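Chromatin structure-remodeling complex subunit RSC2 (Saccharomyces cerevisiae, PDB 4BB7) serves as a subunit of the yeast RSC chromatin-remodelling complex, to which this piece contributes a BAH domain that binds histone H3. Local coordinates at residues A[110-115]-A[166-171]; A[66-71]-A[89-94]; A[72-77]-A[203-208]. All coordinates share one frame; numbering follows the deposited sequence.

Contact 1. Residues A[110-115]-A[166-171]; sequences TRYQRG and RKFFKY
Two aromatic rings set nearly upright to one another join helix 110-114 to strand 166-171. The rings of Tyr-112 and Phe-168 stand at 78°, their centroids 5.9 Å apart, and the edge of Phe-168 is directed at the face of Tyr-112 in an offset edge-to-face pair. The nearest atoms of the two rings are CE2 of Phe-168 and CD2 of Tyr-112, 4.0 Å apart. Tyr-112 has CG anti to its backbone N (chi1 -160°), and this swings the ring out from the helix toward the strand. At the tip of Phe-168 the partners are backbone atoms near the ring plane: CZ lies 3.7 Å from the carbonyl O of Tyr-112 and 3.9 Å from CA of Gln-113. The extended chain of Gln-113 crosses the same ring at about a right angle, its CG against CE1.

The contact thus joins the short helix that follows strand 100-108 of the BAH domain to a separate mixed sheet centred on strand 166-172. The Phe-168 ring also meets those of Phe-109 and Tyr-82.

Arg-166 approaches Tyr-112 obliquely, with guanidinium and ring planes 63° apart. Its chain bends at chi3, which brings NH1 to 3.4 Å from CE1 of Tyr-112. NH1 is hydrogen-bonded to OD1 of Asn-116, just beyond the helix, so the guanidinium is anchored beside the ring.

Contact 2. Residues A[66-71]-A[89-94]; sequences WYYRPE and TGQYRD
The side chain of Trp-66 crosses segment 89-94 obliquely, meeting Thr-89, Gln-91 and Arg-93, every second residue, in turn. CB starts 3.6 Å from OG1 of Thr-89. With CG anti to the carbonyl carbon, the ring system then passes Gln-91, whose CB approaches CE3 obliquely at 3.7 Å. The six-membered ring reaches Arg-93: CG of the arginine sits over its face, 3.6 Å from the centroid and 18° off the normal, a CH-pi contact. Beyond it the guanidinium turns one face to CH2, while NH1 is hydrogen-bonded to the carbonyl O of Pro-197. On the five-membered ring, NE1 is hydrogen-bonded to NE2 of His-95, so the indole is fixed at its N-H and packed over one face of its six-membered ring.

Strands 60-68 and 87-96 are antiparallel neighbours at one edge of the six-stranded sheet of the BAH domain. Their pairing here is carried by a nearly straight bond from Trp-66 N to Gln-91 O (2.9 Å, 169°). The carbonyl O of Trp-66 is gripped twice by Thr-89, by its N in the carbonyl plane and by OG1 from above that plane at 2.8 Å.

OG1 of Thr-89 takes the crowded position between N and the carbonyl carbon (chi1 67°), and CG2 consequently lies over the centre of the Tyr-68 ring, 3.5 Å from its centroid. OE1 of Gln-91 accepts from Arg-93 NE. NE2 of Gln-91 and the hydroxyl of Tyr-68 share Glu-134, one carboxylate oxygen each.

Contact 3. Residues A[72-77]-A[203-208]; sequences QTVHRV and VGAVYM
Segments 72-77 and 203-208 run side by side in the same direction, their end-to-end lines 14° apart, joined by good bonds from His-75 N to Ala-205 O (3.1 Å) and from Val-77 N to Tyr-207 O (2.8 Å), with a weak one from Tyr-207 N to His-75 O between them. CA of Gly-204 comes so near Thr-73 O (3.2 Å) that a CB would collide with it. Tyr-207 leaves its backbone away from the partner, but CG in the crowded position (chi1 62°) folds the ring back over the chain at His-75 and Arg-76. One face lies against CA of Arg-76, CE1 is 4.1 Å from CG1 of Val-74, and OH donates to a water (2.7 Å) that in turn donates to Val-74 O. An alanine at Tyr-207 would remove the ring and its hydroxyl, and would probably loosen the packing on Val-74 and Arg-76 and lose this water bridge.

His-75 and Val-206 point the same way, side by side, CG1 of Val-206 making an off-centre CH-pi contact with the imidazole; Val-77 adds its CB to that of Val-206 at 4.0 Å. ND1 of His-75 donates to Thr-73 OG1, which is itself hydrogen-bonded to Pro-70 O, while NE2 is hydrogen-bonded to Ser-173. The imidazole also meets Phe-81 edge-to-face and touches Phe-139, placing this short, weakly bonded parallel pair beside strands 80-82 and 138-141.

How the contacts relate
Contacts 2 and 3 are directly coupled, although their centres lie about 15 Å apart. The chain passes without interruption from 66-71 into 72-77, and Glu-71 O meets Gly-204 N at 2.7 Å, a probable hydrogen bond that ties the turn after strand 60-68 to the returning segment 203-208. Tyr-68 CB also packs on Thr-73 CG2 (3.8 Å). Contact 1 stands apart at the 166-172 sheet, its centre about 22 Å from that of contact 2 and about 23 Å from that of contact 3; its nearest atoms are about 7 Å and about 8 Å from theirs. In sequence it follows contact 2, at the edge of the BAH sheet, and is nested within the long loop closed by contact 3.

Contact 1. Residues A[110-115]-A[166-171]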
loop_
_atom_site.group_PDB
_atom_site.type_symbol
_atom_site.label_atom_id
_atom_site.label_comp_id
_atom_site.label_asym_id
_atom_site.label_seq_id
_atom_site.Cartn_x
_atom_site.Cartn_y
_atom_site.Cartn_z
ATOM N N THR A 110 -7.192 -31.227 -0.460
ATOM C CA THR A 110 -7.067 -32.394 -1.325
ATOM C C THR A 110 -5.770 -33.159 -1.043
ATOM O O THR A 110 -5.734 -34.386 -1.123
ATOM C CB THR A 110 -7.147 -32.008 -2.813
ATOM O OG1 THR A 110 -8.238 -31.098 -3.015
ATOM C CG2 THR A 110 -7.356 -33.242 -3.673
ATOM N N ARG A 111 -4.715 -32.424 -0.697
ATOM C CA ARG A 111 -3.429 -33.022 -0.338
ATOM C C ARG A 111 -3.452 -33.660 1.059
ATOM O O ARG A 111 -3.117 -34.838 1.218
ATOM C CB ARG A 111 -2.317 -31.975 -0.437
ATOM C CG ARG A 111 -0.968 -32.416 0.101
ATOM C CD ARG A 111 0.056 -31.297 -0.050
ATOM N NE ARG A 111 1.341 -31.631 0.560
ATOM C CZ ARG A 111 2.156 -30.744 1.124
ATOM N NH1 ARG A 111 1.822 -29.461 1.162
ATOM N NH2 ARG A 111 3.303 -31.143 1.655
ATOM N N TYR A 112 -3.852 -32.885 2.065
ATOM C CA TYR A 112 -3.980 -33.399 3.429
ATOM C C TYR A 112 -4.922 -34.605 3.451
ATOM O O TYR A 112 -4.927 -35.401 4.394
ATOM C CB TYR A 112 -4.507 -32.305 4.364
ATOM C CG TYR A 112 -4.236 -32.552 5.832
ATOM C CD1 TYR A 112 -3.267 -33.458 6.240
ATOM C CD2 TYR A 112 -4.960 -31.882 6.813
ATOM C CE1 TYR A 112 -3.019 -33.684 7.584
ATOM C CE2 TYR A 112 -4.719 -32.099 8.163
ATOM C CZ TYR A 112 -3.747 -33.002 8.541
ATOM O OH TYR A 112 -3.503 -33.225 9.877
ATOM N N GLN A 113 -5.717 -34.729 2.396
ATOM C CA GLN A 113 -6.684 -35.812 2.279
ATOM C C GLN A 113 -5.978 -37.131 1.974
ATOM O O GLN A 113 -6.384 -38.190 2.452
ATOM C CB GLN A 113 -7.690 -35.484 1.173
ATOM C CG GLN A 113 -9.060 -36.098 1.366
ATOM C CD GLN A 113 -10.011 -35.745 0.240
ATOM O OE1 GLN A 113 -9.648 -35.022 -0.688
ATOM N NE2 GLN A 113 -11.237 -36.256 0.317
ATOM N N ARG A 114 -4.911 -37.049 1.183
ATOM C CA ARG A 114 -4.173 -38.224 0.737
ATOM C C ARG A 114 -3.075 -38.614 1.714
ATOM O O ARG A 114 -2.733 -39.790 1.835
ATOM C CB ARG A 114 -3.545 -37.967 -0.636
ATOM C CG ARG A 114 -4.536 -37.771 -1.772
ATOM C CD ARG A 114 -4.170 -36.551 -2.605
ATOM N NE ARG A 114 -2.724 -36.379 -2.720
ATOM C CZ ARG A 114 -2.139 -35.344 -3.315
ATOM N NH1 ARG A 114 -2.877 -34.381 -3.854
ATOM N NH2 ARG A 114 -0.816 -35.268 -3.368
ATOM N N GLY A 115 -2.510 -37.627 2.400
ATOM C CA GLY A 115 -1.425 -37.888 3.325
ATOM C C GLY A 115 -0.999 -36.670 4.115
ATOM O O GLY A 115 -1.798 -35.769 4.371
ATOM N N ARG A 166 -7.955 -42.024 5.557
ATOM C CA ARG A 166 -8.106 -40.872 6.435
ATOM C C ARG A 166 -9.445 -40.180 6.235
ATOM O O ARG A 166 -9.855 -39.910 5.111
ATOM C CB ARG A 166 -6.964 -39.876 6.224
ATOM C CG ARG A 166 -7.266 -38.477 6.737
ATOM C CD ARG A 166 -6.005 -37.642 6.827
ATOM N NE ARG A 166 -5.197 -38.006 7.988
ATOM C CZ ARG A 166 -3.915 -37.693 8.129
ATOM N NH1 ARG A 166 -3.290 -37.016 7.174
ATOM N NH2 ARG A 166 -3.258 -38.064 9.218
ATOM N N LYS A 167 -10.122 -39.893 7.339
ATOM C CA LYS A 167 -11.381 -39.163 7.301
ATOM C C LYS A 167 -11.273 -37.920 8.179
ATOM O O LYS A 167 -10.350 -37.804 8.981
ATOM C CB LYS A 167 -12.533 -40.064 7.753
ATOM C CG LYS A 167 -12.573 -41.387 7.002
ATOM C CD LYS A 167 -13.831 -42.190 7.287
ATOM C CE LYS A 167 -13.875 -43.437 6.416
ATOM N NZ LYS A 167 -15.178 -44.142 6.522
ATOM N N PHE A 168 -12.211 -36.993 8.025
ATOM C CA PHE A 168 -12.163 -35.735 8.759
ATOM C C PHE A 168 -13.407 -35.510 9.612
ATOM O O PHE A 168 -14.531 -35.703 9.151
ATOM C CB PHE A 168 -12.006 -34.562 7.792
ATOM C CG PHE A 168 -10.719 -34.574 7.026
ATOM C CD1 PHE A 168 -10.518 -35.478 5.997
ATOM C CD2 PHE A 168 -9.716 -33.667 7.322
ATOM C CE1 PHE A 168 -9.336 -35.489 5.288
ATOM C CE2 PHE A 168 -8.532 -33.670 6.613
ATOM C CZ PHE A 168 -8.341 -34.582 5.595
ATOM N N PHE A 169 -13.200 -35.102 10.859
ATOM C CA PHE A 169 -14.296 -34.609 11.675
ATOM C C PHE A 169 -14.559 -33.173 11.264
ATOM O O PHE A 169 -13.634 -32.362 11.200
ATOM C CB PHE A 169 -13.938 -34.640 13.163
ATOM C CG PHE A 169 -13.864 -36.021 13.750
ATOM C CD1 PHE A 169 -15.011 -36.664 14.183
ATOM C CD2 PHE A 169 -12.646 -36.664 13.892
ATOM C CE1 PHE A 169 -14.948 -37.927 14.736
ATOM C CE2 PHE A 169 -12.575 -37.927 14.443
ATOM C CZ PHE A 169 -13.729 -38.560 14.866
ATOM N N LYS A 170 -15.815 -32.862 10.967
ATOM C CA LYS A 170 -16.223 -31.489 10.709
ATOM C C LYS A 170 -16.906 -30.971 11.968
ATOM O O LYS A 170 -17.441 -31.755 12.748
ATOM C CB LYS A 170 -17.179 -31.419 9.516
ATOM C CG LYS A 170 -16.503 -31.372 8.152
ATOM C CD LYS A 170 -15.858 -30.020 7.911
ATOM C CE LYS A 170 -15.639 -29.756 6.432
ATOM N NZ LYS A 170 -16.903 -29.439 5.721
ATOM N N TYR A 171 -16.882 -29.656 12.166
ATOM C CA TYR A 171 -17.403 -29.060 13.390
ATOM C C TYR A 171 -18.382 -27.938 13.085
ATOM O O TYR A 171 -18.221 -27.223 12.102
ATOM C CB TYR A 171 -16.253 -28.547 14.264
ATOM C CG TYR A 171 -15.253 -29.624 14.621
ATOM C CD1 TYR A 171 -14.331 -30.082 13.686
ATOM C CD2 TYR A 171 -15.240 -30.191 15.884
ATOM C CE1 TYR A 171 -13.418 -31.076 14.005
ATOM C CE2 TYR A 171 -14.332 -31.182 16.215
ATOM C CZ TYR A 171 -13.425 -31.621 15.274
ATOM O OH TYR A 171 -12.525 -32.607 15.608
#

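Contact 2. Residues A[66-71]-A[89-94]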
loop_
_atom_site.group_PDB
_atom_site.type_symbol
_atom_site.label_atom_id
_atom_site.label_comp_id
_atom_site.label_asym_id
_atom_site.label_seq_id
_atom_site.Cartn_x
_atom_site.Cartn_y
_atom_site.Cartn_z
ATOM N N TRP A 66 -4.210 -12.631 3.026
ATOM C CA TRP A 66 -4.938 -13.038 4.222
ATOM C C TRP A 66 -5.765 -14.296 4.010
ATOM O O TRP A 66 -6.278 -14.544 2.920
ATOM C CB TRP A 66 -5.844 -11.906 4.714
ATOM C CG TRP A 66 -5.108 -10.782 5.378
ATOM C CD1 TRP A 66 -3.774 -10.728 5.659
ATOM C CD2 TRP A 66 -5.666 -9.548 5.844
ATOM N NE1 TRP A 66 -3.466 -9.536 6.273
ATOM C CE2 TRP A 66 -4.610 -8.795 6.399
ATOM C CE3 TRP A 66 -6.956 -9.007 5.848
ATOM C CZ2 TRP A 66 -4.803 -7.530 6.952
ATOM C CZ3 TRP A 66 -7.147 -7.752 6.400
ATOM C CH2 TRP A 66 -6.075 -7.028 6.945
ATOM N N TYR A 67 -5.879 -15.090 5.069
ATOM C CA TYR A 67 -6.764 -16.245 5.094
ATOM C C TYR A 67 -7.631 -16.156 6.344
ATOM O O TYR A 67 -7.115 -16.120 7.460
ATOM C CB TYR A 67 -5.961 -17.546 5.101
ATOM C CG TYR A 67 -5.305 -17.878 3.781
ATOM C CD1 TYR A 67 -4.338 -17.043 3.231
ATOM C CD2 TYR A 67 -5.636 -19.038 3.092
ATOM C CE1 TYR A 67 -3.729 -17.345 2.026
ATOM C CE2 TYR A 67 -5.030 -19.351 1.887
ATOM C CZ TYR A 67 -4.080 -18.499 1.361
ATOM O OH TYR A 67 -3.480 -18.808 0.166
ATOM N N TYR A 68 -8.943 -16.111 6.155
ATOM C CA TYR A 68 -9.868 -15.945 7.272
ATOM C C TYR A 68 -10.093 -17.242 8.041
ATOM O O TYR A 68 -9.926 -18.336 7.503
ATOM C CB TYR A 68 -11.216 -15.408 6.781
ATOM C CG TYR A 68 -11.196 -13.959 6.351
ATOM C CD1 TYR A 68 -10.081 -13.160 6.578
ATOM C CD2 TYR A 68 -12.298 -13.385 5.733
ATOM C CE1 TYR A 68 -10.064 -11.830 6.191
ATOM C CE2 TYR A 68 -12.291 -12.058 5.342
ATOM C CZ TYR A 68 -11.171 -11.284 5.571
ATOM O OH TYR A 68 -11.160 -9.964 5.182
ATOM N N ARG A 69 -10.465 -17.107 9.309
ATOM C CA ARG A 69 -10.951 -18.238 10.082
ATOM C C ARG A 69 -12.471 -18.199 9.987
ATOM O O ARG A 69 -13.039 -17.162 9.647
ATOM C CB ARG A 69 -10.511 -18.131 11.540
ATOM C CG ARG A 69 -9.025 -17.895 11.745
ATOM C CD ARG A 69 -8.723 -17.745 13.226
ATOM N NE ARG A 69 -7.344 -17.345 13.491
ATOM C CZ ARG A 69 -6.399 -18.167 13.934
ATOM N NH1 ARG A 69 -6.677 -19.443 14.160
ATOM N NH2 ARG A 69 -5.174 -17.713 14.154
ATOM N N PRO A 70 -13.135 -19.328 10.285
ATOM C CA PRO A 70 -14.595 -19.425 10.155
ATOM C C PRO A 70 -15.338 -18.272 10.831
ATOM O O PRO A 70 -16.205 -17.648 10.215
ATOM C CB PRO A 70 -14.916 -20.744 10.861
ATOM C CG PRO A 70 -13.673 -21.562 10.703
ATOM C CD PRO A 70 -12.537 -20.583 10.779
ATOM N N GLU A 71 -15.001 -17.993 12.086
ATOM C CA GLU A 71 -15.680 -16.946 12.844
ATOM C C GLU A 71 -15.572 -15.586 12.164
ATOM O O GLU A 71 -16.287 -14.648 12.518
ATOM C CB GLU A 71 -15.117 -16.856 14.262
ATOM C CG GLU A 71 -13.628 -16.539 14.324
ATOM C CD GLU A 71 -12.756 -17.786 14.418
ATOM O OE1 GLU A 71 -13.208 -18.877 14.005
ATOM O OE2 GLU A 71 -11.613 -17.672 14.917
ATOM N N THR A 89 -8.652 -15.427 0.882
ATOM C CA THR A 89 -9.373 -14.206 0.539
ATOM C C THR A 89 -8.673 -13.412 -0.562
ATOM O O THR A 89 -7.603 -13.792 -1.042
ATOM C CB THR A 89 -9.571 -13.303 1.777
ATOM O OG1 THR A 89 -8.306 -12.802 2.225
ATOM C CG2 THR A 89 -10.228 -14.085 2.904
ATOM N N GLY A 90 -9.286 -12.304 -0.954
ATOM C CA GLY A 90 -8.709 -11.430 -1.953
ATOM C C GLY A 90 -7.927 -10.299 -1.320
ATOM O O GLY A 90 -7.605 -9.316 -1.979
ATOM N N GLN A 91 -7.616 -10.444 -0.036
ATOM C CA GLN A 91 -6.920 -9.399 0.709
ATOM C C GLN A 91 -5.401 -9.547 0.665
ATOM O O GLN A 91 -4.828 -10.378 1.366
ATOM C CB GLN A 91 -7.399 -9.381 2.161
ATOM C CG GLN A 91 -8.885 -9.113 2.316
ATOM C CD GLN A 91 -9.255 -7.678 1.997
ATOM O OE1 GLN A 91 -8.449 -6.761 2.167
ATOM N NE2 GLN A 91 -10.480 -7.475 1.531
ATOM N N TYR A 92 -4.749 -8.739 -0.164
ATOM C CA TYR A 92 -3.291 -8.688 -0.178
ATOM C C TYR A 92 -2.839 -7.408 0.513
ATOM O O TYR A 92 -2.830 -6.336 -0.088
ATOM C CB TYR A 92 -2.751 -8.772 -1.610
ATOM C CG TYR A 92 -3.159 -10.044 -2.326
ATOM C CD1 TYR A 92 -4.435 -10.183 -2.860
ATOM C CD2 TYR A 92 -2.275 -11.105 -2.464
ATOM C CE1 TYR A 92 -4.820 -11.341 -3.513
ATOM C CE2 TYR A 92 -2.650 -12.271 -3.116
ATOM C CZ TYR A 92 -3.926 -12.384 -3.638
ATOM O OH TYR A 92 -4.312 -13.539 -4.290
ATOM N N ARG A 93 -2.480 -7.528 1.786
ATOM C CA ARG A 93 -2.202 -6.364 2.618
ATOM C C ARG A 93 -0.719 -6.203 2.922
ATOM O O ARG A 93 0.032 -7.176 2.940
ATOM C CB ARG A 93 -2.986 -6.454 3.931
ATOM C CG ARG A 93 -4.492 -6.281 3.790
ATOM C CD ARG A 93 -4.836 -4.894 3.270
ATOM N NE ARG A 93 -6.262 -4.606 3.376
ATOM C CZ ARG A 93 -6.808 -3.881 4.346
ATOM N NH1 ARG A 93 -6.049 -3.361 5.299
ATOM N NH2 ARG A 93 -8.116 -3.672 4.361
ATOM N N ASP A 94 -0.309 -4.963 3.166
ATOM C CA ASP A 94 1.064 -4.661 3.551
ATOM C C ASP A 94 1.187 -4.575 5.070
ATOM O O ASP A 94 0.356 -3.950 5.730
ATOM C CB ASP A 94 1.522 -3.341 2.927
ATOM C CG ASP A 94 1.599 -3.404 1.413
ATOM O OD1 ASP A 94 1.621 -4.525 0.862
ATOM O OD2 ASP A 94 1.651 -2.333 0.774
#

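Contact 3. Residues A[72-77]-A[203-208]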
loop_
_atom_site.group_PDB
_atom_site.type_symbol
_atom_site.label_atom_id
_atom_site.label_comp_id
_atom_site.label_asym_id
_atom_site.label_seq_id
_atom_site.Cartn_x
_atom_site.Cartn_y
_atom_site.Cartn_z
ATOM N N GLN A 72 -14.680 -15.482 11.187
ATOM C CA GLN A 72 -14.433 -14.213 10.514
ATOM C C GLN A 72 -15.187 -14.081 9.193
ATOM O O GLN A 72 -15.050 -13.077 8.495
ATOM C CB GLN A 72 -12.931 -14.014 10.290
ATOM C CG GLN A 72 -12.140 -13.778 11.571
ATOM C CD GLN A 72 -10.640 -13.843 11.359
ATOM O OE1 GLN A 72 -10.149 -14.581 10.500
ATOM N NE2 GLN A 72 -9.902 -13.068 12.144
ATOM N N THR A 73 -15.985 -15.088 8.852
ATOM C CA THR A 73 -16.711 -15.073 7.582
ATOM C C THR A 73 -18.227 -15.010 7.751
ATOM O O THR A 73 -18.765 -15.217 8.841
ATOM C CB THR A 73 -16.375 -16.304 6.714
ATOM O OG1 THR A 73 -16.650 -17.500 7.454
ATOM C CG2 THR A 73 -14.913 -16.292 6.292
ATOM N N VAL A 74 -18.908 -14.714 6.652
ATOM C CA VAL A 74 -20.358 -14.786 6.604
ATOM C C VAL A 74 -20.750 -16.094 5.923
ATOM O O VAL A 74 -20.333 -16.364 4.793
ATOM C CB VAL A 74 -20.948 -13.600 5.822
ATOM C CG1 VAL A 74 -22.451 -13.744 5.693
ATOM C CG2 VAL A 74 -20.586 -12.288 6.508
ATOM N N HIS A 75 -21.542 -16.908 6.615
ATOM C CA HIS A 75 -21.922 -18.218 6.098
ATOM C C HIS A 75 -23.214 -18.748 6.713
ATOM O O HIS A 75 -23.624 -18.328 7.800
ATOM C CB HIS A 75 -20.799 -19.224 6.350
ATOM C CG HIS A 75 -20.406 -19.333 7.789
ATOM N ND1 HIS A 75 -19.425 -18.547 8.353
ATOM C CD2 HIS A 75 -20.874 -20.124 8.782
ATOM C CE1 HIS A 75 -19.297 -18.855 9.631
ATOM N NE2 HIS A 75 -20.165 -19.810 9.916
ATOM N N ARG A 76 -23.844 -19.680 6.004
ATOM C CA ARG A 76 -25.035 -20.363 6.497
ATOM C C ARG A 76 -24.780 -20.932 7.885
ATOM O O ARG A 76 -23.730 -21.515 8.152
ATOM C CB ARG A 76 -25.447 -21.479 5.532
ATOM C CG ARG A 76 -25.899 -20.977 4.167
ATOM C CD ARG A 76 -25.967 -22.093 3.133
ATOM N NE ARG A 76 -26.704 -23.261 3.608
ATOM C CZ ARG A 76 -27.271 -24.163 2.812
ATOM N NH1 ARG A 76 -27.198 -24.034 1.493
ATOM N NH2 ARG A 76 -27.917 -25.193 3.335
ATOM N N VAL A 77 -25.753 -20.759 8.770
ATOM C CA VAL A 77 -25.608 -21.169 10.159
ATOM C C VAL A 77 -25.304 -22.661 10.282
ATOM O O VAL A 77 -24.768 -23.115 11.296
ATOM C CB VAL A 77 -26.878 -20.842 10.956
ATOM C CG1 VAL A 77 -28.032 -21.721 10.490
ATOM C CG2 VAL A 77 -26.635 -21.017 12.438
ATOM N N VAL A 203 -15.842 -10.067 13.623
ATOM C CA VAL A 203 -16.671 -11.265 13.647
ATOM C C VAL A 203 -17.615 -11.289 12.449
ATOM O O VAL A 203 -18.114 -10.248 12.018
ATOM C CB VAL A 203 -17.487 -11.376 14.953
ATOM C CG1 VAL A 203 -18.446 -10.208 15.083
ATOM C CG2 VAL A 203 -18.241 -12.702 15.005
ATOM N N GLY A 204 -17.846 -12.480 11.908
ATOM C CA GLY A 204 -18.733 -12.640 10.772
ATOM C C GLY A 204 -20.168 -12.840 11.218
ATOM O O GLY A 204 -20.491 -12.655 12.391
ATOM N N ALA A 205 -21.032 -13.219 10.283
ATOM C CA ALA A 205 -22.442 -13.422 10.591
ATOM C C ALA A 205 -22.940 -14.754 10.052
ATOM O O ALA A 205 -22.305 -15.363 9.188
ATOM C CB ALA A 205 -23.280 -12.282 10.034
ATOM N N VAL A 206 -24.083 -15.197 10.566
ATOM C CA VAL A 206 -24.704 -16.425 10.091
ATOM C C VAL A 206 -26.161 -16.184 9.719
ATOM O O VAL A 206 -26.833 -15.343 10.316
ATOM C CB VAL A 206 -24.620 -17.548 11.139
ATOM C CG1 VAL A 206 -23.173 -17.946 11.375
ATOM C CG2 VAL A 206 -25.273 -17.111 12.435
ATOM N N TYR A 207 -26.641 -16.922 8.724
ATOM C CA TYR A 207 -28.023 -16.803 8.283
ATOM C C TYR A 207 -28.622 -18.167 7.929
ATOM O O TYR A 207 -27.918 -19.174 7.893
ATOM C CB TYR A 207 -28.120 -15.846 7.097
ATOM C CG TYR A 207 -27.352 -16.292 5.875
ATOM C CD1 TYR A 207 -25.968 -16.205 5.832
ATOM C CD2 TYR A 207 -28.012 -16.788 4.760
ATOM C CE1 TYR A 207 -25.260 -16.606 4.718
ATOM C CE2 TYR A 207 -27.314 -17.189 3.636
ATOM C CZ TYR A 207 -25.937 -17.096 3.624
ATOM O OH TYR A 207 -25.233 -17.498 2.513
ATOM N N MET A 208 -29.924 -18.193 7.669
ATOM C CA MET A 208 -30.627 -19.448 7.412
ATOM C C MET A 208 -30.868 -19.673 5.918
ATOM O O MET A 208 -30.989 -18.725 5.144
ATOM C CB MET A 208 -31.954 -19.481 8.183
ATOM C CG MET A 208 -32.365 -20.869 8.678
ATOM S SD MET A 208 -33.820 -20.865 9.755
ATOM C CE MET A 208 -33.187 -20.012 11.195
HETATM O O HOH W 1 -22.523 -17.385 2.570
#